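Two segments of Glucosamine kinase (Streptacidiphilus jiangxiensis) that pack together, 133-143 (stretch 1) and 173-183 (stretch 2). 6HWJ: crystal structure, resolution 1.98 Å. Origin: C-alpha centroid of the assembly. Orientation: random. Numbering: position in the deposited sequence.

Stretch 1 (133-143) KWAVRLPAEGE
Stretch 2, residues 173-183: AEGAQPVLLAS

Stretches 133-143 and 173-183 of the glucosamine kinase run antiparallel and bury 566 Å² between them, with K133 (60 Å²), L181 (59 Å²) and E174 (56 Å²) covering the most surface. At one end they pair as β-strands. K133 (phi/psi -117/112) faces S183 (-124/149) in a hydrogen-bonded pair with CA atoms 5.3 Å apart: K133 N donates to S183 O at 2.9 Å, and S183 N returns a bond to K133 O at 3.1 Å. K133 O also receives a CA-H contact from A182 CA at 3.2 Å. The K133 side chain is fully extended (all four chi angles t); its CB lies 3.6 Å from S183 OG (chi1 p) on their shared sheet face, while its end leads away from stretch 2. Thus the aliphatic base covers the strand and the amine stays clear of it. The next pair, W134 (-83/129) with A182 (-162/144), is non-hydrogen-bonded, CA to CA 4.5 Å; on the other face W134 (chi1 m, chi2 105°) brings CE3 to 3.8 Å from A182 CB, the small methyl fitting beside the large buried indole.

L181 (-112/-34) extends the contact beyond these bridges. Its O accepts A135 N at 2.8 Å, and A135 CB, directed toward stretch 2, lies 3.4 Å from L180 O. The CA-to-CB bond of L181 points away, but rotamer m,t brings the chain end back, so that L181 CD2 meets L138 CD2 at 3.7 Å. L138 (m,t; -107/159) points toward stretch 2, and its CD2 also lies 3.6 Å from V179 CG1 (V179 chi1 t). P139 CD adds a looser contact with V179 CG1 at 4.3 Å. Branched aliphatic chains suit this buried, apolar patch.

At the far end, A140-E143 forms a type II turn, closed by E143 N to A140 O at 3.0 Å; G142, at its third position, has phi/psi 79/-4, which favours glycine. E174 (-168/162; p,t, chi3 57°) reaches toward the turn, and its OE2 accepts G142 N at 3.1 Å. Water 2 donates to E174 OE2 at 3.2 Å and to E143 O at 3.1 Å, reinforcing the junction. E141 (t,t) sets CG 3.4 Å from E174 OE1, but its OE2 is 3.9 Å from E174 OE1, a proximity of like charges. G175 (70/-171) passes G142 with CA atoms 3.9 Å apart; an ideal CB on G175 would sit only 3.5 Å from G142 CA. Water 1 donates to G142 O at 2.6 Å and weakly accepts A176 N at 3.4 Å.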

ATOM      1  N   LYS A 133      10.913  -7.507  -6.484  1.00 27.57           N
ATOM      2  CA  LYS A 133      10.340  -7.772  -5.165  1.00 27.63           C
ATOM      3  C   LYS A 133       9.682  -9.138  -5.241  1.00 27.17           C
ATOM      4  O   LYS A 133       8.686  -9.295  -5.962  1.00 27.59           O
ATOM      5  CB  LYS A 133       9.331  -6.698  -4.780  1.00 33.80           C
ATOM      6  CG  LYS A 133       8.701  -6.908  -3.408  1.00 41.69           C
ATOM      7  CD  LYS A 133       7.770  -5.746  -3.067  1.00 50.97           C
ATOM      8  CE  LYS A 133       7.188  -5.888  -1.663  1.00 59.88           C
ATOM      9  NZ  LYS A 133       6.169  -4.835  -1.375  1.00 65.47           N
ATOM     10  N   TRP A 134      10.248 -10.109  -4.519  1.00 24.54           N
ATOM     11  CA  TRP A 134       9.666 -11.430  -4.412  1.00 26.61           C
ATOM     12  C   TRP A 134       8.583 -11.443  -3.341  1.00 28.76           C
ATOM     13  O   TRP A 134       8.818 -11.017  -2.206  1.00 28.64           O
ATOM     14  CB  TRP A 134      10.719 -12.473  -4.024  1.00 28.06           C
ATOM     15  CG  TRP A 134      11.876 -12.592  -4.955  1.00 26.81           C
ATOM     16  CD1 TRP A 134      13.145 -12.126  -4.741  1.00 26.02           C
ATOM     17  CD2 TRP A 134      11.878 -13.207  -6.236  1.00 24.54           C
ATOM     18  NE1 TRP A 134      13.938 -12.430  -5.821  1.00 26.36           N
ATOM     19  CE2 TRP A 134      13.186 -13.090  -6.753  1.00 26.55           C
ATOM     20  CE3 TRP A 134      10.908 -13.858  -6.997  1.00 24.49           C
ATOM     21  CZ2 TRP A 134      13.539 -13.587  -7.998  1.00 25.93           C
ATOM     22  CZ3 TRP A 134      11.256 -14.358  -8.232  1.00 27.83           C
ATOM     23  CH2 TRP A 134      12.571 -14.221  -8.727  1.00 28.71           C
ATOM     24  N   ALA A 135       7.411 -11.942  -3.687  1.00 29.10           N
ATOM     25  CA  ALA A 135       6.476 -12.373  -2.663  1.00 33.23           C
ATOM     26  C   ALA A 135       7.168 -13.491  -1.895  1.00 37.50           C
ATOM     27  O   ALA A 135       8.078 -14.160  -2.413  1.00 41.92           O
ATOM     28  CB  ALA A 135       5.165 -12.843  -3.277  1.00 34.12           C
ATOM     29  N   VAL A 136       6.805 -13.644  -0.642  1.00 30.51           N
ATOM     30  CA  VAL A 136       7.374 -14.723   0.168  1.00 33.84           C
ATOM     31  C   VAL A 136       6.236 -15.668   0.545  1.00 35.53           C
ATOM     32  O   VAL A 136       6.038 -16.716  -0.089  1.00 34.48           O
ATOM     33  CB  VAL A 136       8.097 -14.163   1.399  1.00 37.22           C
ATOM     34  CG1 VAL A 136       8.626 -15.297   2.276  1.00 38.54           C
ATOM     35  CG2 VAL A 136       9.231 -13.256   0.969  1.00 37.35           C
ATOM     36  N   ARG A 137       5.461 -15.296   1.552  1.00 37.96           N
ATOM     37  CA  ARG A 137       4.305 -16.096   1.947  1.00 40.01           C
ATOM     38  C   ARG A 137       3.150 -15.798   1.001  1.00 32.15           C
ATOM     39  O   ARG A 137       2.858 -14.642   0.708  1.00 29.87           O
ATOM     40  CB  ARG A 137       3.924 -15.791   3.397  1.00 55.13           C
ATOM     41  CG  ARG A 137       2.765 -16.602   3.932  1.00 70.29           C
ATOM     42  CD  ARG A 137       3.089 -18.083   4.007  1.00 82.71           C
ATOM     43  NE  ARG A 137       1.990 -18.840   4.606  1.00 93.23           N
ATOM     44  CZ  ARG A 137       1.838 -19.041   5.914  1.00100.52           C
ATOM     45  NH1 ARG A 137       2.715 -18.542   6.778  1.00101.96           N
ATOM     46  NH2 ARG A 137       0.805 -19.743   6.358  1.00104.18           N
ATOM     47  N   LEU A 138       2.512 -16.845   0.508  1.00 33.38           N
ATOM     48  CA  LEU A 138       1.360 -16.720  -0.375  1.00 33.57           C
ATOM     49  C   LEU A 138       0.083 -17.105   0.365  1.00 38.28           C
ATOM     50  O   LEU A 138       0.121 -17.849   1.350  1.00 35.99           O
ATOM     51  CB  LEU A 138       1.515 -17.636  -1.594  1.00 32.12           C
ATOM     52  CG  LEU A 138       2.699 -17.322  -2.522  1.00 32.18           C
ATOM     53  CD1 LEU A 138       2.885 -18.437  -3.537  1.00 31.20           C
ATOM     54  CD2 LEU A 138       2.499 -15.962  -3.213  1.00 31.53           C
ATOM     55  N   PRO A 139      -1.072 -16.655  -0.106  1.00 38.59           N
ATOM     56  CA  PRO A 139      -2.336 -17.191   0.420  1.00 41.42           C
ATOM     57  C   PRO A 139      -2.536 -18.640   0.007  1.00 43.30           C
ATOM     58  O   PRO A 139      -1.867 -19.162  -0.894  1.00 40.25           O
ATOM     59  CB  PRO A 139      -3.402 -16.277  -0.198  1.00 42.68           C
ATOM     60  CG  PRO A 139      -2.760 -15.712  -1.428  1.00 41.31           C
ATOM     61  CD  PRO A 139      -1.278 -15.603  -1.122  1.00 39.16           C
ATOM     62  N   ALA A 140      -3.465 -19.305   0.701  1.00 42.49           N
ATOM     63  CA  ALA A 140      -3.887 -20.634   0.286  1.00 44.80           C
ATOM     64  C   ALA A 140      -4.442 -20.588  -1.137  1.00 44.75           C
ATOM     65  O   ALA A 140      -4.855 -19.545  -1.636  1.00 40.90           O
ATOM     66  CB  ALA A 140      -4.947 -21.185   1.242  1.00 47.57           C
ATOM     67  N   GLU A 141      -4.446 -21.743  -1.792  1.00 49.81           N
ATOM     68  CA  GLU A 141      -4.860 -21.798  -3.191  1.00 53.98           C
ATOM     69  C   GLU A 141      -6.307 -21.346  -3.332  1.00 53.56           C
ATOM     70  O   GLU A 141      -7.183 -21.780  -2.581  1.00 54.04           O
ATOM     71  CB  GLU A 141      -4.687 -23.213  -3.741  1.00 62.97           C
ATOM     72  CG  GLU A 141      -4.883 -23.321  -5.245  1.00 67.86           C
ATOM     73  CD  GLU A 141      -4.520 -24.696  -5.783  1.00 74.09           C
ATOM     74  OE1 GLU A 141      -4.360 -25.637  -4.969  1.00 75.75           O
ATOM     75  OE2 GLU A 141      -4.389 -24.832  -7.019  1.00 75.50           O
ATOM     76  N   GLY A 142      -6.550 -20.459  -4.292  1.00 54.30           N
ATOM     77  CA  GLY A 142      -7.865 -19.917  -4.524  1.00 54.86           C
ATOM     78  C   GLY A 142      -8.296 -18.816  -3.582  1.00 52.65           C
ATOM     79  O   GLY A 142      -9.375 -18.250  -3.782  1.00 54.99           O
ATOM     80  N   GLU A 143      -7.494 -18.484  -2.564  1.00 50.28           N
ATOM     81  CA  GLU A 143      -7.898 -17.436  -1.639  1.00 50.80           C
ATOM     82  C   GLU A 143      -7.189 -16.128  -1.962  1.00 42.38           C
ATOM     83  O   GLU A 143      -6.022 -16.127  -2.364  1.00 38.70           O
ATOM     84  CB  GLU A 143      -7.580 -17.837  -0.194  1.00 61.96           C
ATOM     85  CG  GLU A 143      -8.427 -18.986   0.323  1.00 77.84           C
ATOM     86  CD  GLU A 143      -8.329 -19.149   1.826  1.00 90.19           C
ATOM     87  OE1 GLU A 143      -7.656 -18.316   2.473  1.00 93.03           O
ATOM     88  OE2 GLU A 143      -8.926 -20.108   2.362  1.00 96.31           O
ATOM     89  N   ALA A 173      -1.706 -18.125 -12.057  1.00 35.01           N
ATOM     90  CA  ALA A 173      -3.065 -18.048 -12.591  1.00 40.89           C
ATOM     91  C   ALA A 173      -3.962 -18.959 -11.761  1.00 40.70           C
ATOM     92  O   ALA A 173      -4.008 -20.167 -11.979  1.00 42.03           O
ATOM     93  CB  ALA A 173      -3.094 -18.445 -14.066  1.00 44.21           C
ATOM     94  N   GLU A 174      -4.663 -18.376 -10.803  1.00 45.53           N
ATOM     95  CA  GLU A 174      -5.580 -19.125  -9.952  1.00 54.71           C
ATOM     96  C   GLU A 174      -6.426 -18.133  -9.166  1.00 58.06           C
ATOM     97  O   GLU A 174      -6.075 -16.958  -9.032  1.00 57.32           O
ATOM     98  CB  GLU A 174      -4.832 -20.063  -8.999  1.00 53.45           C
ATOM     99  CG  GLU A 174      -3.948 -19.319  -7.996  1.00 53.01           C
ATOM    100  CD  GLU A 174      -3.512 -20.197  -6.840  1.00 53.03           C
ATOM    101  OE1 GLU A 174      -2.883 -21.256  -7.096  1.00 55.00           O
ATOM    102  OE2 GLU A 174      -3.831 -19.840  -5.682  1.00 50.42           O
ATOM    103  N   GLY A 175      -7.544 -18.628  -8.641  1.00 61.68           N
ATOM    104  CA  GLY A 175      -8.394 -17.811  -7.801  1.00 60.93           C
ATOM    105  C   GLY A 175      -9.106 -16.718  -8.581  1.00 59.25           C
ATOM    106  O   GLY A 175      -9.097 -16.670  -9.807  1.00 55.35           O
ATOM    107  N   ALA A 176      -9.745 -15.829  -7.823  1.00 64.03           N
ATOM    108  CA  ALA A 176     -10.413 -14.684  -8.429  1.00 68.83           C
ATOM    109  C   ALA A 176      -9.396 -13.761  -9.087  1.00 67.35           C
ATOM    110  O   ALA A 176      -9.603 -13.290 -10.211  1.00 72.18           O
ATOM    111  CB  ALA A 176     -11.215 -13.921  -7.374  1.00 71.52           C
ATOM    112  N   GLN A 177      -8.297 -13.485  -8.391  1.00 58.52           N
ATOM    113  CA  GLN A 177      -7.225 -12.633  -8.875  1.00 53.55           C
ATOM    114  C   GLN A 177      -5.935 -13.437  -9.017  1.00 47.85           C
ATOM    115  O   GLN A 177      -5.613 -14.248  -8.145  1.00 43.10           O
ATOM    116  CB  GLN A 177      -6.980 -11.461  -7.914  1.00 54.88           C
ATOM    117  CG  GLN A 177      -7.840 -10.239  -8.173  1.00 59.34           C
ATOM    118  CD  GLN A 177      -9.320 -10.523  -8.010  1.00 64.02           C
ATOM    119  OE1 GLN A 177      -9.970 -11.034  -8.924  1.00 65.08           O
ATOM    120  NE2 GLN A 177      -9.862 -10.187  -6.843  1.00 65.30           N
ATOM    121  N   PRO A 178      -5.193 -13.259 -10.101  1.00 54.14           N
ATOM    122  CA  PRO A 178      -3.856 -13.861 -10.166  1.00 51.52           C
ATOM    123  C   PRO A 178      -3.055 -13.516  -8.919  1.00 38.23           C
ATOM    124  O   PRO A 178      -3.118 -12.400  -8.406  1.00 35.09           O
ATOM    125  CB  PRO A 178      -3.251 -13.244 -11.429  1.00 59.58           C
ATOM    126  CG  PRO A 178      -4.442 -12.973 -12.300  1.00 64.10           C
ATOM    127  CD  PRO A 178      -5.548 -12.568 -11.358  1.00 62.11           C
ATOM    128  N   VAL A 179      -2.345 -14.507  -8.410  1.00 33.32           N
ATOM    129  CA  VAL A 179      -1.582 -14.389  -7.177  1.00 32.58           C
ATOM    130  C   VAL A 179      -0.213 -13.810  -7.510  1.00 28.46           C
ATOM    131  O   VAL A 179       0.506 -14.355  -8.348  1.00 27.13           O
ATOM    132  CB  VAL A 179      -1.440 -15.767  -6.494  1.00 36.66           C
ATOM    133  CG1 VAL A 179      -0.461 -15.701  -5.325  1.00 35.43           C
ATOM    134  CG2 VAL A 179      -2.805 -16.271  -6.040  1.00 40.12           C
ATOM    135  N   LEU A 180       0.154 -12.729  -6.835  1.00 26.40           N
ATOM    136  CA  LEU A 180       1.426 -12.071  -7.087  1.00 26.49           C
ATOM    137  C   LEU A 180       2.575 -12.906  -6.553  1.00 27.26           C
ATOM    138  O   LEU A 180       2.587 -13.291  -5.379  1.00 28.56           O
ATOM    139  CB  LEU A 180       1.448 -10.698  -6.429  1.00 26.95           C
ATOM    140  CG  LEU A 180       2.787  -9.953  -6.391  1.00 32.58           C
ATOM    141  CD1 LEU A 180       3.266  -9.579  -7.787  1.00 29.18           C
ATOM    142  CD2 LEU A 180       2.681  -8.698  -5.543  1.00 34.88           C
ATOM    143  N   LEU A 181       3.558 -13.158  -7.418  1.00 24.40           N
ATOM    144  CA  LEU A 181       4.777 -13.854  -7.033  1.00 24.53           C
ATOM    145  C   LEU A 181       5.990 -12.941  -7.067  1.00 26.96           C
ATOM    146  O   LEU A 181       6.879 -13.100  -6.220  1.00 25.85           O
ATOM    147  CB  LEU A 181       5.025 -15.039  -7.960  1.00 25.06           C
ATOM    148  CG  LEU A 181       3.891 -16.054  -8.115  1.00 27.89           C
ATOM    149  CD1 LEU A 181       4.334 -17.194  -9.052  1.00 30.29           C
ATOM    150  CD2 LEU A 181       3.448 -16.594  -6.777  1.00 29.34           C
ATOM    151  N   ALA A 182       6.021 -11.989  -8.005  1.00 25.18           N
ATOM    152  CA  ALA A 182       7.139 -11.056  -8.137  1.00 25.17           C
ATOM    153  C   ALA A 182       6.705  -9.853  -8.959  1.00 25.12           C
ATOM    154  O   ALA A 182       5.948  -9.985  -9.919  1.00 24.17           O
ATOM    155  CB  ALA A 182       8.359 -11.698  -8.801  1.00 24.39           C
ATOM    156  N   SER A 183       7.212  -8.683  -8.586  1.00 25.06           N
ATOM    157  CA  SER A 183       7.044  -7.464  -9.352  1.00 24.52           C
ATOM    158  C   SER A 183       8.419  -6.891  -9.667  1.00 24.99           C
ATOM    159  O   SER A 183       9.376  -7.064  -8.900  1.00 27.16           O
ATOM    160  CB  SER A 183       6.209  -6.435  -8.587  1.00 29.95           C
ATOM    161  OG  SER A 183       6.812  -6.135  -7.343  1.00 29.56           O
TER
HETATM  162  O   HOH W   1     -10.260 -15.879  -4.452  1.00 49.37           O
HETATM  163  O   HOH W   2      -5.828 -17.366  -5.219  1.00 57.59           O